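PDB 3ZPL: putative marr-family transcriptional repressor from Streptomyces coelicolor, which binds DNA through a winged helix-turn-helix domain and probably acts as a transcriptional regulator of the MarR family. Local coordinates for residues A[59-64]-A[82-87]. Residues are numbered along the deposited sequence; the frame is centred on the assembly and turned at random.
Sequences YGLLVK and AKITRS. With nucleotides of chain C; nucleotides of chain D.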
loop_
_atom_site.group_PDB
_atom_site.type_symbol
_atom_site.label_atom_id
_atom_site.label_comp_id
_atom_site.label_asym_id
_atom_site.label_seq_id
_atom_site.Cartn_x
_atom_site.Cartn_y
_atom_site.Cartn_z
ATOM N N TYR A 59 -10.088 8.760 5.023
ATOM C CA TYR A 59 -11.368 8.649 4.318
ATOM C C TYR A 59 -12.067 7.326 4.624
ATOM O O TYR A 59 -13.283 7.303 4.884
ATOM C CB TYR A 59 -11.151 8.784 2.816
ATOM C CG TYR A 59 -12.408 8.822 1.995
ATOM C CD1 TYR A 59 -13.068 10.019 1.756
ATOM C CD2 TYR A 59 -12.926 7.666 1.430
ATOM C CE1 TYR A 59 -14.218 10.072 0.979
ATOM C CE2 TYR A 59 -14.073 7.699 0.650
ATOM C CZ TYR A 59 -14.716 8.910 0.435
ATOM O OH TYR A 59 -15.849 8.952 -0.328
ATOM N N GLY A 60 -11.309 6.229 4.599
ATOM C CA GLY A 60 -11.838 4.900 4.950
ATOM C C GLY A 60 -12.463 4.844 6.343
ATOM O O GLY A 60 -13.485 4.183 6.551
ATOM N N LEU A 61 -11.845 5.541 7.301
ATOM C CA LEU A 61 -12.351 5.558 8.661
ATOM C C LEU A 61 -13.724 6.222 8.682
ATOM O O LEU A 61 -14.667 5.695 9.272
ATOM C CB LEU A 61 -11.388 6.283 9.589
ATOM C CG LEU A 61 -9.952 5.757 9.651
ATOM C CD1 LEU A 61 -9.092 6.604 10.588
ATOM C CD2 LEU A 61 -9.908 4.301 10.092
ATOM N N LEU A 62 -13.864 7.343 7.981
ATOM C CA LEU A 62 -15.159 8.014 7.887
ATOM C C LEU A 62 -16.207 7.133 7.249
ATOM O O LEU A 62 -17.336 7.078 7.701
ATOM C CB LEU A 62 -15.044 9.291 7.082
ATOM C CG LEU A 62 -14.032 10.317 7.571
ATOM C CD1 LEU A 62 -14.365 11.657 6.948
ATOM C CD2 LEU A 62 -14.011 10.424 9.087
ATOM N N VAL A 63 -15.827 6.434 6.193
ATOM C CA VAL A 63 -16.740 5.529 5.492
ATOM C C VAL A 63 -17.231 4.421 6.415
ATOM O O VAL A 63 -18.422 4.103 6.446
ATOM C CB VAL A 63 -16.058 4.910 4.260
ATOM C CG1 VAL A 63 -16.902 3.794 3.658
ATOM C CG2 VAL A 63 -15.796 5.989 3.224
ATOM N N LYS A 64 -16.332 3.850 7.203
ATOM C CA LYS A 64 -16.760 2.781 8.085
ATOM C C LYS A 64 -17.701 3.266 9.195
ATOM O O LYS A 64 -18.588 2.519 9.617
ATOM C CB LYS A 64 -15.583 2.030 8.679
ATOM C CG LYS A 64 -16.024 0.768 9.395
ATOM C CD LYS A 64 -16.981 -0.085 8.574
ATOM C CE LYS A 64 -17.526 -1.227 9.405
ATOM N NZ LYS A 64 -18.563 -1.982 8.650
ATOM N N ALA A 82 -10.168 -1.294 9.757
ATOM C CA ALA A 82 -9.198 -0.557 8.951
ATOM C C ALA A 82 -7.884 -1.322 8.746
ATOM O O ALA A 82 -7.138 -1.041 7.810
ATOM C CB ALA A 82 -8.907 0.777 9.614
ATOM N N LYS A 83 -7.606 -2.265 9.639
ATOM C CA LYS A 83 -6.388 -3.098 9.610
ATOM C C LYS A 83 -5.158 -2.288 9.959
ATOM O O LYS A 83 -4.065 -2.541 9.442
ATOM C CB LYS A 83 -6.206 -3.805 8.274
ATOM C CG LYS A 83 -7.459 -4.481 7.745
ATOM C CD LYS A 83 -7.901 -5.622 8.633
ATOM C CE LYS A 83 -9.344 -6.005 8.354
ATOM N NZ LYS A 83 -9.806 -7.094 9.254
ATOM N N ILE A 84 -5.332 -1.337 10.873
ATOM C CA ILE A 84 -4.247 -0.479 11.299
ATOM C C ILE A 84 -4.032 -0.663 12.779
ATOM O O ILE A 84 -4.781 -1.398 13.410
ATOM C CB ILE A 84 -4.554 0.999 10.983
ATOM C CG1 ILE A 84 -5.633 1.553 11.915
ATOM C CG2 ILE A 84 -4.911 1.145 9.502
ATOM C CD1 ILE A 84 -6.192 2.880 11.482
ATOM N N THR A 85 -3.056 0.034 13.353
ATOM C CA THR A 85 -2.844 -0.055 14.781
ATOM C C THR A 85 -3.672 0.964 15.528
ATOM O O THR A 85 -4.029 2.002 15.004
ATOM C CB THR A 85 -1.351 0.111 15.157
ATOM O OG1 THR A 85 -0.921 1.441 14.869
ATOM C CG2 THR A 85 -0.498 -0.894 14.392
ATOM N N ARG A 86 -3.917 0.681 16.795
ATOM C CA ARG A 86 -4.614 1.605 17.691
ATOM C C ARG A 86 -3.914 2.957 17.789
ATOM O O ARG A 86 -4.557 3.995 17.958
ATOM C CB ARG A 86 -4.682 1.012 19.093
ATOM C CG ARG A 86 -5.450 -0.295 19.203
ATOM C CD ARG A 86 -5.466 -0.771 20.663
ATOM N NE ARG A 86 -4.670 -1.986 20.826
ATOM C CZ ARG A 86 -4.033 -2.329 21.945
ATOM N NH1 ARG A 86 -4.063 -1.555 23.040
ATOM N NH2 ARG A 86 -3.346 -3.467 21.970
ATOM N N SER A 87 -2.591 2.920 17.664
ATOM C CA SER A 87 -1.734 4.088 17.815
ATOM C C SER A 87 -1.968 5.003 16.659
ATOM O O SER A 87 -2.303 6.186 16.825
ATOM C CB SER A 87 -0.291 3.646 17.785
ATOM O OG SER A 87 0.366 4.132 18.913
ATOM P P DT C 6 -8.068 7.193 22.120
ATOM O OP1 DT C 6 -9.030 8.318 21.999
ATOM O OP2 DT C 6 -7.657 6.472 20.896
ATOM O "O5'" DT C 6 -6.757 7.714 22.856
ATOM C "C5'" DT C 6 -6.839 8.297 24.156
ATOM C "C4'" DT C 6 -5.456 8.665 24.637
ATOM O "O4'" DT C 6 -4.611 7.495 24.721
ATOM C "C3'" DT C 6 -4.722 9.664 23.742
ATOM O "O3'" DT C 6 -4.463 10.823 24.536
ATOM C "C2'" DT C 6 -3.485 8.914 23.276
ATOM C "C1'" DT C 6 -3.301 7.848 24.343
ATOM N N1 DT C 6 -2.623 6.617 23.889
ATOM C C2 DT C 6 -1.368 6.321 24.377
ATOM O O2 DT C 6 -0.784 7.022 25.188
ATOM N N3 DT C 6 -0.822 5.159 23.886
ATOM C C4 DT C 6 -1.392 4.293 22.971
ATOM O O4 DT C 6 -0.776 3.298 22.607
ATOM C C5 DT C 6 -2.700 4.676 22.490
ATOM C C7 DT C 6 -3.395 3.800 21.495
ATOM C C6 DT C 6 -3.242 5.800 22.971
ATOM P P DT C 7 -3.683 12.047 23.925
ATOM O OP1 DT C 7 -4.033 13.246 24.748
ATOM O OP2 DT C 7 -3.909 12.034 22.454
ATOM O "O5'" DT C 7 -2.162 11.656 24.195
ATOM C "C5'" DT C 7 -1.606 11.660 25.525
ATOM C "C4'" DT C 7 -0.108 11.474 25.447
ATOM O "O4'" DT C 7 0.187 10.148 24.978
ATOM C "C3'" DT C 7 0.600 12.437 24.493
ATOM O "O3'" DT C 7 1.408 13.320 25.271
ATOM C "C2'" DT C 7 1.382 11.547 23.534
ATOM C "C1'" DT C 7 1.338 10.165 24.161
ATOM N N1 DT C 7 1.199 9.052 23.205
ATOM C C2 DT C 7 2.117 8.025 23.230
ATOM O O2 DT C 7 3.077 8.005 23.978
ATOM N N3 DT C 7 1.874 7.020 22.328
ATOM C C4 DT C 7 0.816 6.929 21.443
ATOM O O4 DT C 7 0.721 5.958 20.702
ATOM C C5 DT C 7 -0.129 8.023 21.498
ATOM C C7 DT C 7 -1.306 8.011 20.576
ATOM C C6 DT C 7 0.104 9.013 22.368
ATOM P P DC D 15 7.088 -0.859 14.039
ATOM O OP1 DC D 15 8.038 -1.754 13.328
ATOM O OP2 DC D 15 5.689 -1.316 14.282
ATOM O "O5'" DC D 15 7.644 -0.421 15.463
ATOM C "C5'" DC D 15 8.874 0.309 15.562
ATOM C "C4'" DC D 15 9.004 0.886 16.950
ATOM O "O4'" DC D 15 8.126 2.017 17.067
ATOM C "C3'" DC D 15 8.607 -0.075 18.068
ATOM O "O3'" DC D 15 9.761 -0.436 18.831
ATOM C "C2'" DC D 15 7.597 0.698 18.896
ATOM C "C1'" DC D 15 7.715 2.123 18.402
ATOM N N1 DC D 15 6.455 2.867 18.416
ATOM C C2 DC D 15 6.423 4.123 19.020
ATOM O O2 DC D 15 7.458 4.553 19.562
ATOM N N3 DC D 15 5.259 4.819 19.035
ATOM C C4 DC D 15 4.167 4.305 18.460
ATOM N N4 DC D 15 3.040 5.023 18.488
ATOM C C5 DC D 15 4.179 3.028 17.832
ATOM C C6 DC D 15 5.332 2.351 17.832
#
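Leu61 meets Ala82 and Ile84 through a single methyl group. Its CD2 lies 3.7 Å from Ala82 CB and 4.2 Å from Ile84 CD1, so this one branch touches both the last residue of helix 75-82 and the turn that follows. With CG anti to the carbonyl carbon (chi1 -57°) and chi2 extended, the side chain leans over so that CD2, not CD1, is the methyl facing the turn. The two backbones stay well apart, with Leu61 CA and Ala82 CA at 6.9 Å, and the link between the segments is wholly apolar. Leu78, Leu89 and Ala92 also pack on Leu61, and Leu89 touches Ile84 as well, so that side chains of helices 56-66, 75-82 and 86-98 and of the turn between the last two pack together around Leu61.

The backbone explains how the chain gets from one helix to the next. Lys83 leaves helical geometry with a positive phi of 70°, ending helix 75-82, and Ile84 then turns its side chain back toward Leu61. Thr85 takes the N-cap position of helix 86-98, its OG1 accepting a hydrogen bond from Arg88 N.

At the start of that helix the side chains turn to the DNA. The polar contact is made by Ser87, whose OG accepts a hydrogen bond from N4 of DC15 of chain D at 2.9 Å, rather bent at 130°. The same OG is 2.6 Å from O4 of DT7 of chain C. The apolar one is made by Arg86, which lays its CB against the thymine methyl C7 of DT6 of chain C, at 3.9 Å, while its NE is tied to the carbonyl oxygen of Trp175.

Helix 75-82, the turn and the DNA-reading helix 86-98 form the helix-turn-helix of a MarR-type winged-helix domain, and Leu61 joins helix 56-66 to the inner side of its turn.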